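Local coordinates for protein hydrazine synthase subunit beta (PDB 5C2V) that forms part of the hydrazine synthase complex, which condenses nitric oxide with ammonium to hydrazine, and may modulate passage of the hydroxylamine intermediate between active sites, at residues I18-D23 with F333-N338; L27-Q32 with T38-R43; L69-A74 with S80-Q85; S100-S105 with K109-A114; A260-P263 with L268-G271. All blocks are in the same frame, centred on the assembly; numbering follows the deposited sequence.

Overall arrangement
From the N terminus, strand 15-20 opens the first blade of a seven-bladed beta-propeller, and contact 1 ties it to strand 333-338 of the last blade, closing a loop that spans most of the chain and the ring itself. The other four contacts fall within that loop, in series, with none crossing. Contacts 2 and 3 are the hairpins of strands 26-31/36-41 and 68-73/78-83, the middle pairs of the first two blades; contact 4 joins strands 99-104 and 110-115 of the third, and contact 5 strands 256-261 and 267-272 of the sixth. Packing links contact 1 to contacts 2 and 5, contact 2 to 3, and contact 3 to 4.

Contact 1 (I18-D23 with F333-N338); sequences ITMSPD and FCYAAN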
# COMPACT_ATOMS: atom_id res chain seq x y z
N ILE B 18 20.14 -0.51 -51.35
CA ILE B 18 20.82 -1.78 -51.51
C ILE B 18 19.82 -2.93 -51.66
O ILE B 18 18.72 -2.89 -51.11
CB ILE B 18 21.78 -2.06 -50.32
CG1 ILE B 18 22.75 -3.20 -50.64
CG2 ILE B 18 21.00 -2.33 -49.04
CD1 ILE B 18 23.80 -3.42 -49.58
N THR B 19 20.21 -3.94 -52.43
CA THR B 19 19.40 -5.14 -52.60
C THR B 19 20.31 -6.33 -52.84
O THR B 19 21.54 -6.18 -52.90
CB THR B 19 18.39 -5.01 -53.76
OG1 THR B 19 17.57 -6.18 -53.82
CG2 THR B 19 19.12 -4.83 -55.08
N MET B 20 19.73 -7.51 -53.00
CA MET B 20 20.52 -8.72 -53.15
C MET B 20 19.87 -9.69 -54.12
O MET B 20 18.64 -9.77 -54.21
CB MET B 20 20.73 -9.39 -51.79
CG MET B 20 21.92 -10.32 -51.71
SD MET B 20 22.11 -11.00 -50.05
CE MET B 20 23.86 -11.41 -50.05
N SER B 21 20.70 -10.42 -54.86
CA SER B 21 20.20 -11.43 -55.79
C SER B 21 19.47 -12.53 -55.02
O SER B 21 19.85 -12.85 -53.89
CB SER B 21 21.35 -12.02 -56.60
OG SER B 21 22.35 -12.58 -55.76
N PRO B 22 18.42 -13.10 -55.62
CA PRO B 22 17.62 -14.16 -54.98
C PRO B 22 18.44 -15.40 -54.64
O PRO B 22 18.02 -16.20 -53.82
CB PRO B 22 16.55 -14.48 -56.04
CG PRO B 22 17.10 -13.94 -57.32
CD PRO B 22 17.89 -12.73 -56.95
N ASP B 23 19.60 -15.55 -55.28
CA ASP B 23 20.51 -16.64 -54.95
C ASP B 23 21.51 -16.20 -53.88
O ASP B 23 22.32 -17.00 -53.40
CB ASP B 23 21.25 -17.12 -56.21
CG ASP B 23 21.87 -15.98 -56.99
OD1 ASP B 23 21.16 -15.35 -57.80
OD2 ASP B 23 23.08 -15.71 -56.79
N PHE B 333 22.16 -12.85 -42.39
CA PHE B 333 22.95 -11.63 -42.54
C PHE B 333 22.12 -10.45 -43.04
O PHE B 333 21.29 -10.59 -43.94
CB PHE B 333 24.12 -11.88 -43.50
CG PHE B 333 25.15 -12.83 -42.95
CD1 PHE B 333 26.08 -12.40 -42.01
CD2 PHE B 333 25.21 -14.14 -43.39
CE1 PHE B 333 27.03 -13.27 -41.51
CE2 PHE B 333 26.16 -15.01 -42.89
CZ PHE B 333 27.07 -14.58 -41.95
N CYS B 334 22.36 -9.29 -42.45
CA CYS B 334 21.67 -8.06 -42.82
C CYS B 334 22.66 -6.98 -43.24
O CYS B 334 23.60 -6.67 -42.51
CB CYS B 334 20.81 -7.55 -41.67
SG CYS B 334 19.91 -6.02 -42.02
N TYR B 335 22.46 -6.42 -44.43
CA TYR B 335 23.36 -5.39 -44.94
C TYR B 335 22.70 -4.02 -44.92
O TYR B 335 21.54 -3.87 -45.31
CB TYR B 335 23.80 -5.74 -46.36
CG TYR B 335 24.42 -7.12 -46.48
CD1 TYR B 335 25.77 -7.32 -46.24
CD2 TYR B 335 23.64 -8.22 -46.82
CE1 TYR B 335 26.34 -8.57 -46.34
CE2 TYR B 335 24.20 -9.48 -46.92
CZ TYR B 335 25.55 -9.65 -46.68
OH TYR B 335 26.11 -10.90 -46.78
N ALA B 336 23.44 -3.02 -44.46
CA ALA B 336 22.93 -1.66 -44.37
C ALA B 336 23.79 -0.67 -45.16
O ALA B 336 24.99 -0.56 -44.94
CB ALA B 336 22.83 -1.23 -42.91
N ALA B 337 23.15 0.06 -46.08
CA ALA B 337 23.86 1.00 -46.94
C ALA B 337 23.97 2.39 -46.30
O ALA B 337 22.97 3.03 -46.01
CB ALA B 337 23.16 1.10 -48.29
N ASN B 338 25.21 2.83 -46.11
CA ASN B 338 25.52 4.11 -45.47
C ASN B 338 26.04 5.15 -46.46
O ASN B 338 27.14 5.00 -47.03
CB ASN B 338 26.53 3.90 -44.35
CG ASN B 338 26.18 2.72 -43.46
OD1 ASN B 338 25.01 2.49 -43.16
ND2 ASN B 338 27.19 1.97 -43.05
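Ile18 and Met20, on strand 15-20, reach across to Tyr335 and Ala337, on strand 333-338, where the first and last blades of the beta-propeller meet face to face. No hydrogen bond joins the two segments. The strand axes stay 7.7 Å apart at an angle of 151°, too wide for backbone pairing, and the blades are held together here by side chains.

Ile18 divides its contacts between two neighbours. Its CB lies 4.0 Å from CB of Ala337, with CG2 close to the same methyl group. The longer branch is extended, CG1 anti to the backbone N (chi1 -165°), and this carries CD1 away from Ala337, to within 4.0 Å of Tyr335 CB, at the root of the aromatic side chain. Met20, two residues on, also points toward strand 333-338 and reaches the outer part of the same tyrosine, so the two apolar side chains follow Tyr335 from its base to its hydroxyl end.

Leu27 of the neighbouring strand 26-31 also touches Tyr335, while Met20 rests in addition on Ala42. The chain of Met20 is stretched out and brings its sulfur to the ring in a Met-aromatic contact, approaching obliquely: SD is 5.2 Å from the centroid of Tyr335, and the terminal CE lies 3.7 Å from Tyr335 CE2.

Contact 2 (L27-Q32 with T38-R43); sequences LFISNQ and TFVDAR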
# COMPACT_ATOMS: atom_id res chain seq x y z
N LEU B 27 25.37 -8.31 -54.18
CA LEU B 27 24.73 -7.10 -53.68
C LEU B 27 24.83 -5.97 -54.71
O LEU B 27 25.89 -5.76 -55.32
CB LEU B 27 25.36 -6.65 -52.36
CG LEU B 27 25.13 -7.56 -51.15
CD1 LEU B 27 26.17 -7.29 -50.08
CD2 LEU B 27 23.73 -7.34 -50.60
N PHE B 28 23.73 -5.25 -54.90
CA PHE B 28 23.68 -4.14 -55.84
C PHE B 28 23.38 -2.84 -55.12
O PHE B 28 22.28 -2.65 -54.59
CB PHE B 28 22.64 -4.40 -56.93
CG PHE B 28 22.74 -5.76 -57.55
CD1 PHE B 28 22.02 -6.83 -57.04
CD2 PHE B 28 23.55 -5.98 -58.65
CE1 PHE B 28 22.11 -8.08 -57.61
CE2 PHE B 28 23.65 -7.23 -59.22
CZ PHE B 28 22.93 -8.28 -58.70
N ILE B 29 24.35 -1.94 -55.10
CA ILE B 29 24.20 -0.68 -54.39
C ILE B 29 23.96 0.48 -55.35
O ILE B 29 24.77 0.72 -56.24
CB ILE B 29 25.44 -0.36 -53.53
CG1 ILE B 29 25.62 -1.40 -52.41
CG2 ILE B 29 25.33 1.02 -52.95
CD1 ILE B 29 26.54 -2.54 -52.78
N SER B 30 22.87 1.20 -55.16
CA SER B 30 22.62 2.37 -56.00
C SER B 30 23.35 3.56 -55.40
O SER B 30 23.07 3.97 -54.28
CB SER B 30 21.12 2.65 -56.11
OG SER B 30 20.44 1.56 -56.70
N ASN B 31 24.29 4.12 -56.16
CA ASN B 31 25.04 5.27 -55.69
C ASN B 31 24.40 6.55 -56.20
O ASN B 31 24.42 6.84 -57.40
CB ASN B 31 26.50 5.19 -56.15
CG ASN B 31 27.18 3.92 -55.67
OD1 ASN B 31 26.93 3.44 -54.57
ND2 ASN B 31 28.07 3.38 -56.50
N GLN B 32 23.83 7.33 -55.28
CA GLN B 32 23.07 8.52 -55.65
C GLN B 32 23.98 9.61 -56.20
O GLN B 32 23.66 10.26 -57.19
CB GLN B 32 22.29 9.05 -54.45
CG GLN B 32 21.30 10.15 -54.80
CD GLN B 32 20.76 10.86 -53.58
OE1 GLN B 32 21.50 11.15 -52.63
NE2 GLN B 32 19.46 11.14 -53.58
N THR B 38 27.08 -0.14 -57.72
CA THR B 38 28.22 -0.95 -57.30
C THR B 38 27.82 -2.41 -57.10
O THR B 38 26.84 -2.71 -56.43
CB THR B 38 28.83 -0.41 -56.00
OG1 THR B 38 29.19 0.96 -56.16
CG2 THR B 38 30.07 -1.22 -55.62
N PHE B 39 28.60 -3.31 -57.70
CA PHE B 39 28.39 -4.74 -57.54
C PHE B 39 29.33 -5.29 -56.47
O PHE B 39 30.53 -5.01 -56.49
CB PHE B 39 28.62 -5.50 -58.86
CG PHE B 39 27.55 -5.28 -59.89
CD1 PHE B 39 26.53 -4.36 -59.70
CD2 PHE B 39 27.55 -6.02 -61.06
CE1 PHE B 39 25.55 -4.17 -60.65
CE2 PHE B 39 26.57 -5.84 -62.02
CZ PHE B 39 25.57 -4.92 -61.82
N VAL B 40 28.79 -6.06 -55.53
CA VAL B 40 29.61 -6.66 -54.48
C VAL B 40 29.36 -8.16 -54.37
O VAL B 40 28.21 -8.60 -54.33
CB VAL B 40 29.34 -5.99 -53.11
CG1 VAL B 40 30.18 -6.65 -52.02
CG2 VAL B 40 29.63 -4.50 -53.17
N ASP B 41 30.43 -8.94 -54.31
CA ASP B 41 30.29 -10.38 -54.10
C ASP B 41 30.03 -10.66 -52.62
O ASP B 41 30.78 -10.20 -51.76
CB ASP B 41 31.53 -11.13 -54.58
CG ASP B 41 31.37 -12.64 -54.52
OD1 ASP B 41 30.71 -13.20 -55.42
OD2 ASP B 41 31.89 -13.26 -53.57
N ALA B 42 28.97 -11.40 -52.34
CA ALA B 42 28.54 -11.64 -50.96
C ALA B 42 29.56 -12.43 -50.15
O ALA B 42 29.76 -12.17 -48.97
CB ALA B 42 27.20 -12.37 -50.96
N ARG B 43 30.20 -13.40 -50.79
CA ARG B 43 31.11 -14.30 -50.10
C ARG B 43 32.47 -13.66 -49.82
O ARG B 43 33.04 -13.84 -48.74
CB ARG B 43 31.28 -15.60 -50.90
CG ARG B 43 30.01 -16.44 -50.98
CD ARG B 43 30.22 -17.70 -51.81
NE ARG B 43 29.02 -18.54 -51.88
CZ ARG B 43 28.03 -18.36 -52.75
NH1 ARG B 43 28.09 -17.38 -53.64
NH2 ARG B 43 26.98 -19.18 -52.73
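Leu27 and Val40 form one hydrogen-bonded pair of this antiparallel ladder, and Ile29 and Thr38 form the other. Each pair exchanges two backbone bonds; Leu27 N to Val40 O and Ile29 N to Thr38 O, both 2.9 Å, are nearly straight at 173°. Between them Phe28 and Phe39 make a non-hydrogen-bonded pair.

A side-chain hydrogen bond extends the ladder at one end: Asn31 ND2 donates to Thr38 OG1 at 2.7 Å, with the hydroxyl oxygen close to the amide plane.

The aromatic interaction is a T-shaped stack. Phe28 turns the edge bearing CD2 toward one face of Phe39, the ring planes perpendicular and the centroids 5.0 Å apart. Phe28 CD2 is 3.4 Å from Phe39 CE1, nearer the rim of that ring than its centre.

Apolar contacts occupy the face carrying Leu27, Ile29 and Val40. Leu27 CB packs on Val40 CB, and Ile29 CD1 reaches Val40 CG2 at 3.7 Å. Val40 also touches Ile9 of the gamma subunit, placing this face near a subunit interface.

Pairing of this kind, between strands 26-31 and 36-41, is the central beta-hairpin of a four-stranded propeller blade.

Contact 3 (L69-A74 with S80-Q85); sequences LYVCNA and SVVDIQ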
# COMPACT_ATOMS: atom_id res chain seq x y z
N LEU B 69 19.17 -6.26 -63.77
CA LEU B 69 18.96 -5.33 -62.67
C LEU B 69 18.26 -4.06 -63.15
O LEU B 69 18.80 -3.32 -63.97
CB LEU B 69 20.29 -4.97 -62.02
CG LEU B 69 20.23 -3.97 -60.85
CD1 LEU B 69 19.49 -4.57 -59.67
CD2 LEU B 69 21.62 -3.53 -60.45
N TYR B 70 17.05 -3.82 -62.64
CA TYR B 70 16.30 -2.63 -63.01
C TYR B 70 16.55 -1.51 -62.01
O TYR B 70 16.15 -1.60 -60.86
CB TYR B 70 14.80 -2.94 -63.09
CG TYR B 70 14.38 -3.71 -64.32
CD1 TYR B 70 14.82 -5.01 -64.54
CD2 TYR B 70 13.53 -3.14 -65.26
CE1 TYR B 70 14.43 -5.72 -65.66
CE2 TYR B 70 13.14 -3.84 -66.39
CZ TYR B 70 13.59 -5.13 -66.58
OH TYR B 70 13.21 -5.83 -67.70
N VAL B 71 17.22 -0.46 -62.47
CA VAL B 71 17.64 0.63 -61.60
C VAL B 71 16.76 1.86 -61.80
O VAL B 71 16.42 2.21 -62.93
CB VAL B 71 19.11 1.01 -61.85
CG1 VAL B 71 19.57 2.06 -60.86
CG2 VAL B 71 19.99 -0.23 -61.76
N CYS B 72 16.39 2.53 -60.71
CA CYS B 72 15.57 3.73 -60.80
C CYS B 72 16.43 4.99 -60.82
O CYS B 72 17.02 5.35 -59.81
CB CYS B 72 14.59 3.80 -59.64
SG CYS B 72 13.08 2.85 -59.86
N ASN B 73 16.46 5.67 -61.96
CA ASN B 73 17.15 6.95 -62.05
C ASN B 73 16.16 8.08 -61.81
O ASN B 73 15.27 8.34 -62.64
CB ASN B 73 17.83 7.10 -63.41
CG ASN B 73 18.66 5.88 -63.79
OD1 ASN B 73 19.76 5.69 -63.28
ND2 ASN B 73 18.13 5.06 -64.69
N ALA B 74 16.33 8.75 -60.68
CA ALA B 74 15.36 9.71 -60.18
C ALA B 74 15.38 11.03 -60.94
O ALA B 74 14.33 11.53 -61.35
CB ALA B 74 15.59 9.95 -58.71
N SER B 80 16.86 2.35 -65.78
CA SER B 80 17.89 1.66 -66.54
C SER B 80 17.75 0.15 -66.43
O SER B 80 17.42 -0.37 -65.36
CB SER B 80 19.29 2.09 -66.07
OG SER B 80 19.47 3.48 -66.22
N VAL B 81 17.99 -0.56 -67.53
CA VAL B 81 18.04 -2.02 -67.49
C VAL B 81 19.49 -2.48 -67.62
O VAL B 81 20.15 -2.18 -68.62
CB VAL B 81 17.19 -2.65 -68.60
CG1 VAL B 81 17.28 -4.17 -68.53
CG2 VAL B 81 15.74 -2.20 -68.47
N VAL B 82 19.97 -3.19 -66.62
CA VAL B 82 21.38 -3.58 -66.56
C VAL B 82 21.57 -5.08 -66.72
O VAL B 82 20.90 -5.88 -66.07
CB VAL B 82 22.02 -3.14 -65.23
CG1 VAL B 82 23.46 -3.65 -65.13
CG2 VAL B 82 21.98 -1.62 -65.10
N ASP B 83 22.49 -5.47 -67.61
CA ASP B 83 22.88 -6.86 -67.73
C ASP B 83 23.86 -7.17 -66.60
O ASP B 83 24.92 -6.55 -66.51
CB ASP B 83 23.51 -7.14 -69.09
CG ASP B 83 23.57 -8.62 -69.42
OD1 ASP B 83 24.41 -9.32 -68.83
OD2 ASP B 83 22.78 -9.07 -70.28
N ILE B 84 23.51 -8.12 -65.75
CA ILE B 84 24.28 -8.38 -64.54
C ILE B 84 25.60 -9.08 -64.85
O ILE B 84 26.64 -8.77 -64.26
CB ILE B 84 23.47 -9.23 -63.53
CG1 ILE B 84 22.23 -8.45 -63.08
CG2 ILE B 84 24.32 -9.61 -62.33
CD1 ILE B 84 21.43 -9.14 -61.99
N GLN B 85 25.56 -10.01 -65.80
CA GLN B 85 26.76 -10.76 -66.18
C GLN B 85 27.69 -9.92 -67.06
O GLN B 85 28.91 -10.00 -66.93
CB GLN B 85 26.36 -12.05 -66.90
CG GLN B 85 25.28 -12.83 -66.17
CD GLN B 85 24.41 -13.65 -67.11
OE1 GLN B 85 24.49 -13.50 -68.33
NE2 GLN B 85 23.58 -14.51 -66.54
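Leu69 meets both Val82 and Ile84 and, with Ser80, gives up the most surface in this hairpin. Its backbone N and O each bond to Val82, the Leu69 N to Val82 O distance being 2.9 Å. On the same face of the sheet Leu69 CB lies 4.1 Å from Val82 CB, and an equal distance separates Leu69 CB from CG1 of Ile84, just beyond the strand. Leu69 is thus bordered by two branched side chains.

Ser80 closes the other end of the ladder. It exchanges two backbone bonds with Val71, of which Val71 N to Ser80 O is the straighter at 166°. Its hydroxyl is hydrogen-bonded to Glu89 OE1 on the next strand of the blade.

Val82 shares the Leu69 face, where its CG2 comes 4.1 Å from Val71 CG2. The opposite face carries the pair Tyr70 and Val81, whose side chains run alongside each other. There Val81 CG2 sits over the tyrosine ring in a CH-pi contact, 4.1 Å from the Tyr70 centroid.

These two faces look toward different neighbouring blades: Leu69 and Val82 pack on Phe39 of strand 36-41, whereas Tyr70 touches Ile102 and Ile104 of strand 99-104 and its hydroxyl bonds to Thr128.

Contact 4 (S100-S105 with K109-A114); sequences SGIKIS and KTAYVA
Lys103 and Tyr112 form the central hydrogen-bonded pair between strands 99-104 and 110-115, an antiparallel beta-hairpin at the start of the third propeller blade. The segment axes run at 163° and approach to 4.6 Å. Both bonds of the pair measure 2.9 Å, Lys103 N to Tyr112 O and Tyr112 N to Lys103 O. The flanking pairs, Ile102 with Val113 and Ile104 with Ala111, have no such bonds; at these pairs CA-H groups approach carbonyl oxygens instead, as with Ile104 CA and Thr110 O at 3.4 Å.

One face of the hairpin is aliphatic. Ile102 and Val113 extend side by side, and Ile102 CD1 meets Val113 CG2 at 3.6 Å. In Ile104 CG1 lies beside the backbone N, and a further turn at chi2 (-64°) brings CD1 to Ala111 CB at 3.7 Å. This face is covered by the second blade, where Tyr70 touches both isoleucines and Cys72 packs on Ile102 and Val113. On the reverse face Tyr112 presents its ring edge to Lys103 O and packs on Ile149 of the fourth blade.

Ser105 secures the turn end of the hairpin with backbone and side chain together. Its OG, also bonded to Asp107 OD1 within the turn, accepts a hydrogen bond from Thr110 N at 2.9 Å, while Ser105 N donates to Thr110 O at 2.7 Å.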
# COMPACT_ATOMS: atom_id res chain seq x y z
N SER B 100 11.17 6.49 -57.25
CA SER B 100 11.87 6.24 -56.00
C SER B 100 12.00 4.76 -55.65
O SER B 100 12.65 4.41 -54.66
CB SER B 100 11.18 6.99 -54.86
OG SER B 100 9.82 6.63 -54.77
N GLY B 101 11.38 3.90 -56.45
CA GLY B 101 11.39 2.48 -56.16
C GLY B 101 10.83 1.62 -57.27
O GLY B 101 10.00 2.07 -58.07
N ILE B 102 11.27 0.37 -57.30
CA ILE B 102 10.89 -0.56 -58.35
C ILE B 102 10.90 -1.99 -57.82
O ILE B 102 11.73 -2.34 -56.98
CB ILE B 102 11.85 -0.42 -59.55
CG1 ILE B 102 11.37 -1.26 -60.74
CG2 ILE B 102 13.28 -0.76 -59.16
CD1 ILE B 102 12.08 -0.92 -62.03
N LYS B 103 9.97 -2.82 -58.29
CA LYS B 103 9.94 -4.23 -57.89
C LYS B 103 9.45 -5.16 -59.00
O LYS B 103 8.54 -4.82 -59.75
CB LYS B 103 9.09 -4.42 -56.64
CG LYS B 103 9.84 -4.14 -55.35
CD LYS B 103 8.94 -3.64 -54.26
CE LYS B 103 9.72 -3.44 -52.97
NZ LYS B 103 10.96 -4.25 -52.94
N ILE B 104 10.06 -6.34 -59.08
CA ILE B 104 9.73 -7.30 -60.12
C ILE B 104 8.66 -8.29 -59.64
O ILE B 104 8.69 -8.74 -58.50
CB ILE B 104 10.97 -8.09 -60.58
CG1 ILE B 104 12.18 -7.16 -60.71
CG2 ILE B 104 10.70 -8.81 -61.89
CD1 ILE B 104 12.03 -6.10 -61.77
N SER B 105 7.72 -8.60 -60.52
CA SER B 105 6.67 -9.57 -60.22
C SER B 105 7.26 -10.95 -59.96
O SER B 105 8.36 -11.26 -60.43
CB SER B 105 5.66 -9.63 -61.38
OG SER B 105 6.28 -10.09 -62.57
N LYS B 109 7.79 -11.38 -65.03
CA LYS B 109 7.31 -10.88 -66.32
C LYS B 109 6.96 -9.39 -66.29
O LYS B 109 6.71 -8.79 -67.33
CB LYS B 109 6.08 -11.67 -66.77
CG LYS B 109 6.37 -13.12 -67.15
CD LYS B 109 5.09 -13.94 -67.22
CE LYS B 109 3.86 -13.08 -67.46
NZ LYS B 109 2.67 -13.89 -67.82
N THR B 110 6.94 -8.80 -65.10
CA THR B 110 6.52 -7.41 -64.96
C THR B 110 7.28 -6.68 -63.86
O THR B 110 7.57 -7.25 -62.80
CB THR B 110 5.01 -7.31 -64.67
OG1 THR B 110 4.29 -8.15 -65.58
CG2 THR B 110 4.52 -5.88 -64.83
N ALA B 111 7.61 -5.42 -64.12
CA ALA B 111 8.25 -4.56 -63.13
C ALA B 111 7.35 -3.37 -62.83
O ALA B 111 6.76 -2.78 -63.73
CB ALA B 111 9.60 -4.09 -63.63
N TYR B 112 7.24 -3.02 -61.55
CA TYR B 112 6.40 -1.91 -61.13
C TYR B 112 7.24 -0.79 -60.54
O TYR B 112 8.09 -1.02 -59.67
CB TYR B 112 5.35 -2.39 -60.12
CG TYR B 112 4.38 -3.38 -60.72
CD1 TYR B 112 4.68 -4.74 -60.77
CD2 TYR B 112 3.16 -2.96 -61.23
CE1 TYR B 112 3.79 -5.64 -61.32
CE2 TYR B 112 2.26 -3.86 -61.78
CZ TYR B 112 2.59 -5.20 -61.82
OH TYR B 112 1.70 -6.09 -62.37
N VAL B 113 7.00 0.42 -61.03
CA VAL B 113 7.82 1.58 -60.69
C VAL B 113 7.00 2.68 -60.04
O VAL B 113 6.08 3.22 -60.66
CB VAL B 113 8.52 2.15 -61.94
CG1 VAL B 113 9.61 3.11 -61.54
CG2 VAL B 113 9.09 1.03 -62.79
N ALA B 114 7.33 3.04 -58.81
CA ALA B 114 6.60 4.09 -58.11
C ALA B 114 7.15 5.47 -58.45
O ALA B 114 8.33 5.74 -58.21
CB ALA B 114 6.63 3.86 -56.61

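Contact 5 (A260-P263 with L268-G271); sequences AMDP and LYIG
Tyr269 lies against Ala260 and Asp262, across the hairpin of strands 256-261 and 267-272. Its backbone pairs with Ala260 through two hydrogen bonds, among them Tyr269 N to Ala260 O at 2.9 Å. From there the side chain can be followed outward. CB of Tyr269 is 4.0 Å from Ala260 CB, the methyl group of its partner on the same face of the sheet. CG then sits beside the backbone N (chi1 -57°), swinging the ring along strand 256-261. As a result CD1 of Tyr269 comes 3.1 Å from Ala260 O, which meets the ring at its edge, in plane; the same oxygen receives the backbone bond. CE1 is already farther from this carbonyl. At the tip, OH of Tyr269 lies 4.1 Å from Asp262 OD1, the carboxylate and ring nearly coplanar. The other carboxylate oxygen, Asp262 OD2, bonds to Lys264 N in the turn.

On the reverse face Met261 folds back along its chain (chi2 68°, chi3 67°), bringing CE to within 4.0 Å of Leu268 CD1.

The hairpin lies between two blades: Ala260 and Tyr269 pack on Leu327 of strand 322-327, while Leu268 packs on Ala205 of strand 203-211.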
# COMPACT_ATOMS: atom_id res chain seq x y z
N ALA B 260 13.78 -4.54 -43.96
CA ALA B 260 14.05 -5.88 -44.45
C ALA B 260 13.28 -6.89 -43.60
O ALA B 260 13.40 -6.89 -42.37
CB ALA B 260 15.54 -6.17 -44.42
N MET B 261 12.50 -7.72 -44.27
CA MET B 261 11.68 -8.72 -43.59
C MET B 261 12.35 -10.08 -43.60
O MET B 261 12.80 -10.56 -44.65
CB MET B 261 10.30 -8.81 -44.25
CG MET B 261 9.40 -9.89 -43.67
SD MET B 261 8.86 -9.54 -41.98
CE MET B 261 7.82 -8.11 -42.25
N ASP B 262 12.44 -10.70 -42.43
CA ASP B 262 12.99 -12.05 -42.30
C ASP B 262 12.19 -13.02 -43.17
O ASP B 262 10.96 -12.96 -43.19
CB ASP B 262 12.98 -12.50 -40.83
CG ASP B 262 13.70 -13.81 -40.62
OD1 ASP B 262 14.92 -13.78 -40.36
OD2 ASP B 262 13.05 -14.87 -40.70
N PRO B 263 12.89 -13.91 -43.89
CA PRO B 263 12.25 -14.86 -44.81
C PRO B 263 11.16 -15.71 -44.15
O PRO B 263 10.18 -16.06 -44.81
CB PRO B 263 13.42 -15.74 -45.28
CG PRO B 263 14.53 -15.48 -44.30
CD PRO B 263 14.35 -14.07 -43.88
N LEU B 268 12.00 -8.11 -37.88
CA LEU B 268 11.91 -6.96 -38.77
C LEU B 268 13.16 -6.09 -38.61
O LEU B 268 13.60 -5.81 -37.49
CB LEU B 268 10.65 -6.14 -38.49
CG LEU B 268 10.43 -4.94 -39.42
CD1 LEU B 268 10.36 -5.40 -40.87
CD2 LEU B 268 9.17 -4.18 -39.03
N TYR B 269 13.72 -5.66 -39.74
CA TYR B 269 14.94 -4.86 -39.73
C TYR B 269 14.67 -3.46 -40.26
O TYR B 269 14.14 -3.30 -41.36
CB TYR B 269 16.04 -5.55 -40.54
CG TYR B 269 16.36 -6.94 -40.06
CD1 TYR B 269 15.60 -8.03 -40.48
CD2 TYR B 269 17.41 -7.17 -39.19
CE1 TYR B 269 15.89 -9.31 -40.04
CE2 TYR B 269 17.71 -8.45 -38.75
CZ TYR B 269 16.94 -9.51 -39.18
OH TYR B 269 17.22 -10.79 -38.74
N ILE B 270 15.04 -2.45 -39.48
CA ILE B 270 14.75 -1.06 -39.83
C ILE B 270 15.99 -0.18 -39.84
O ILE B 270 16.62 0.03 -38.81
CB ILE B 270 13.73 -0.43 -38.86
CG1 ILE B 270 12.42 -1.22 -38.86
CG2 ILE B 270 13.49 1.03 -39.21
CD1 ILE B 270 11.40 -0.69 -37.88
N GLY B 271 16.35 0.32 -41.02
CA GLY B 271 17.40 1.31 -41.11
C GLY B 271 16.95 2.61 -40.46
O GLY B 271 15.93 3.18 -40.84